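PDB 3ICL: EAL/GGDEF domain protein from Methylococcus capsulatus, which is of unknown function but carries a GGDEF domain, a fold of the nucleotide cyclase clan often found in bacterial signalling proteins. Local coordinates for residues N9-L12 with F13-R16. The protein carries 1 engineered substitution. Sequence-based numbering, arbitrary orientation.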
ATOM      1  N   ASN A   9      -9.977   5.943   7.965  1.00 23.09           N
ATOM      2  CA  ASN A   9      -9.208   5.844   9.205  1.00 29.83           C
ATOM      3  C   ASN A   9      -8.654   4.437   9.364  1.00 25.31           C
ATOM      4  O   ASN A   9      -9.059   3.509   8.662  1.00 25.39           O
ATOM      5  CB  ASN A   9     -10.080   6.142  10.433  1.00 42.94           C
ATOM      6  CG  ASN A   9     -10.625   7.554  10.443  1.00 54.98           C
ATOM      7  OD1 ASN A   9      -9.907   8.513  10.162  1.00 61.92           O
ATOM      8  ND2 ASN A   9     -11.901   7.690  10.791  1.00 52.45           N
ATOM      9  N   ARG A  10      -7.731   4.295  10.308  1.00 29.30           N
ATOM     10  CA  ARG A  10      -7.107   3.019  10.617  1.00 27.54           C
ATOM     11  C   ARG A  10      -8.191   2.061  11.126  1.00 24.15           C
ATOM     12  O   ARG A  10      -8.158   0.865  10.854  1.00 25.89           O
ATOM     13  CB  ARG A  10      -6.025   3.241  11.686  1.00 29.63           C
ATOM     14  CG  ARG A  10      -5.330   1.996  12.210  1.00 33.19           C
ATOM     15  CD  ARG A  10      -4.821   1.109  11.089  1.00 32.84           C
ATOM     16  NE  ARG A  10      -4.144   1.860  10.038  1.00 26.11           N
ATOM     17  CZ  ARG A  10      -3.809   1.337   8.863  1.00 18.37           C
ATOM     18  NH1 ARG A  10      -4.083   0.065   8.601  1.00 16.85           N
ATOM     19  NH2 ARG A  10      -3.225   2.084   7.942  1.00 16.83           N
ATOM     20  N   GLN A  11      -9.160   2.608  11.853  1.00 20.02           N
ATOM     21  CA  GLN A  11     -10.257   1.812  12.405  1.00 17.92           C
ATOM     22  C   GLN A  11     -11.149   1.257  11.303  1.00 21.40           C
ATOM     23  O   GLN A  11     -11.547   0.090  11.341  1.00 23.62           O
ATOM     24  CB  GLN A  11     -11.105   2.666  13.352  1.00 28.11           C
ATOM     25  CG  GLN A  11     -12.304   1.943  13.951  1.00 31.82           C
ATOM     26  CD  GLN A  11     -11.902   0.807  14.866  1.00 33.82           C
ATOM     27  OE1 GLN A  11     -11.216   1.013  15.869  1.00 36.07           O
ATOM     28  NE2 GLN A  11     -12.330  -0.403  14.526  1.00 32.74           N
ATOM     29  N   LEU A  12     -11.480   2.102  10.333  1.00 20.77           N
ATOM     30  CA  LEU A  12     -12.330   1.679   9.231  1.00 20.84           C
ATOM     31  C   LEU A  12     -11.596   0.645   8.383  1.00 21.36           C
ATOM     32  O   LEU A  12     -12.187  -0.343   7.946  1.00 21.71           O
ATOM     33  CB  LEU A  12     -12.730   2.879   8.366  1.00 19.19           C
ATOM     34  CG  LEU A  12     -13.654   2.560   7.186  1.00 32.65           C
ATOM     35  CD1 LEU A  12     -14.888   1.800   7.672  1.00 35.07           C
ATOM     36  CD2 LEU A  12     -14.051   3.855   6.494  1.00 38.71           C
ATOM     37  N   PHE A  13     -10.308   0.866   8.149  1.00 24.95           N
ATOM     38  CA  PHE A  13      -9.536  -0.093   7.367  1.00 28.39           C
ATOM     39  C   PHE A  13      -9.599  -1.436   8.091  1.00 28.57           C
ATOM     40  O   PHE A  13      -9.829  -2.482   7.488  1.00 27.92           O
ATOM     41  CB  PHE A  13      -8.079   0.356   7.234  1.00 20.63           C
ATOM     42  CG  PHE A  13      -7.207  -0.641   6.514  1.00 17.04           C
ATOM     43  CD1 PHE A  13      -6.645  -1.718   7.196  1.00 14.54           C
ATOM     44  CD2 PHE A  13      -6.991  -0.529   5.143  1.00 22.43           C
ATOM     45  CE1 PHE A  13      -5.882  -2.673   6.522  1.00 17.63           C
ATOM     46  CE2 PHE A  13      -6.229  -1.476   4.458  1.00 22.57           C
ATOM     47  CZ  PHE A  13      -5.673  -2.553   5.152  1.00 17.76           C
ATOM     48  N   CYS A  14      -9.396  -1.378   9.401  1.00 26.84           N
ATOM     49  CA  CYS A  14      -9.434  -2.555  10.256  1.00 21.73           C
ATOM     50  C   CYS A  14     -10.765  -3.288  10.100  1.00 21.44           C
ATOM     51  O   CYS A  14     -10.801  -4.510   9.963  1.00 22.43           O
ATOM     52  CB  CYS A  14      -9.233  -2.123  11.709  1.00 21.76           C
ATOM     53  SG  CYS A  14      -9.585  -3.386  12.949  1.00 33.09           S
ATOM     54  N   ASP A  15     -11.861  -2.536  10.131  1.00 15.23           N
ATOM     55  CA  ASP A  15     -13.188  -3.124   9.995  1.00 21.45           C
ATOM     56  C   ASP A  15     -13.357  -3.755   8.613  1.00 22.35           C
ATOM     57  O   ASP A  15     -13.920  -4.846   8.478  1.00 18.40           O
ATOM     58  CB  ASP A  15     -14.266  -2.056  10.203  1.00 20.40           C
ATOM     59  CG  ASP A  15     -14.351  -1.572  11.643  1.00 29.41           C
ATOM     60  OD1 ASP A  15     -13.602  -2.084  12.511  1.00 20.99           O
ATOM     61  OD2 ASP A  15     -15.184  -0.673  11.904  1.00 29.69           O
ATOM     62  N   ARG A  16     -12.872  -3.058   7.590  1.00 22.75           N
ATOM     63  CA  ARG A  16     -12.956  -3.539   6.214  1.00 22.78           C
ATOM     64  C   ARG A  16     -12.197  -4.854   6.062  1.00 23.63           C
ATOM     65  O   ARG A  16     -12.682  -5.798   5.438  1.00 22.81           O
ATOM     66  CB  ARG A  16     -12.358  -2.499   5.259  1.00 23.31           C
ATOM     67  CG  ARG A  16     -13.127  -1.188   5.175  1.00 27.77           C
ATOM     68  CD  ARG A  16     -14.408  -1.336   4.373  1.00 34.41           C
ATOM     69  NE  ARG A  16     -15.078  -0.053   4.166  1.00 42.40           N
ATOM     70  CZ  ARG A  16     -14.565   0.966   3.478  1.00 43.90           C
ATOM     71  NH1 ARG A  16     -13.366   0.865   2.919  1.00 37.55           N
ATOM     72  NH2 ARG A  16     -15.258   2.089   3.338  1.00 44.10           N
TER
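Leu-12 lies over one face of the Arg-16 guanidinium, its CG 4.1 Å above the centre of that plane, while Arg-10 brings its own guanidinium obliquely to the Phe-13 ring, NH1 lying 3.4 Å from CD1 with the two planes 49° apart and Phe-13 CB over one face of the guanidinium. Both pairs belong to the first turns of helix 10-23, which packs over strands 73-77 and 81-86, at one end of the five-stranded GGDEF-domain sheet. Arg-10 and Phe-13 point the same way, down onto these strands; bends at chi2 and chi3 fold the arginine back beside the ring, and its NH1 and NH2 bond to Thr-83 OG1 and Arg-76 O. Arg-16 NH1 likewise reaches Thr-73 OG1, so the strands help fix both guanidinium groups. Four successive i to i+4 backbone bonds wind the turn, from Phe-13 N to Asn-9 O (3.0 Å) through Arg-16 N to Leu-12 O (2.8 Å). On the exposed side, Gln-11 and Asp-15 add a side-chain bond one turn apart, their amide and carboxylate planes inclined by 55°. Gln-11 NE2 donates nearly within its own amide plane but meets Asp-15 OD1 from above the carboxylate, at 2.9 Å.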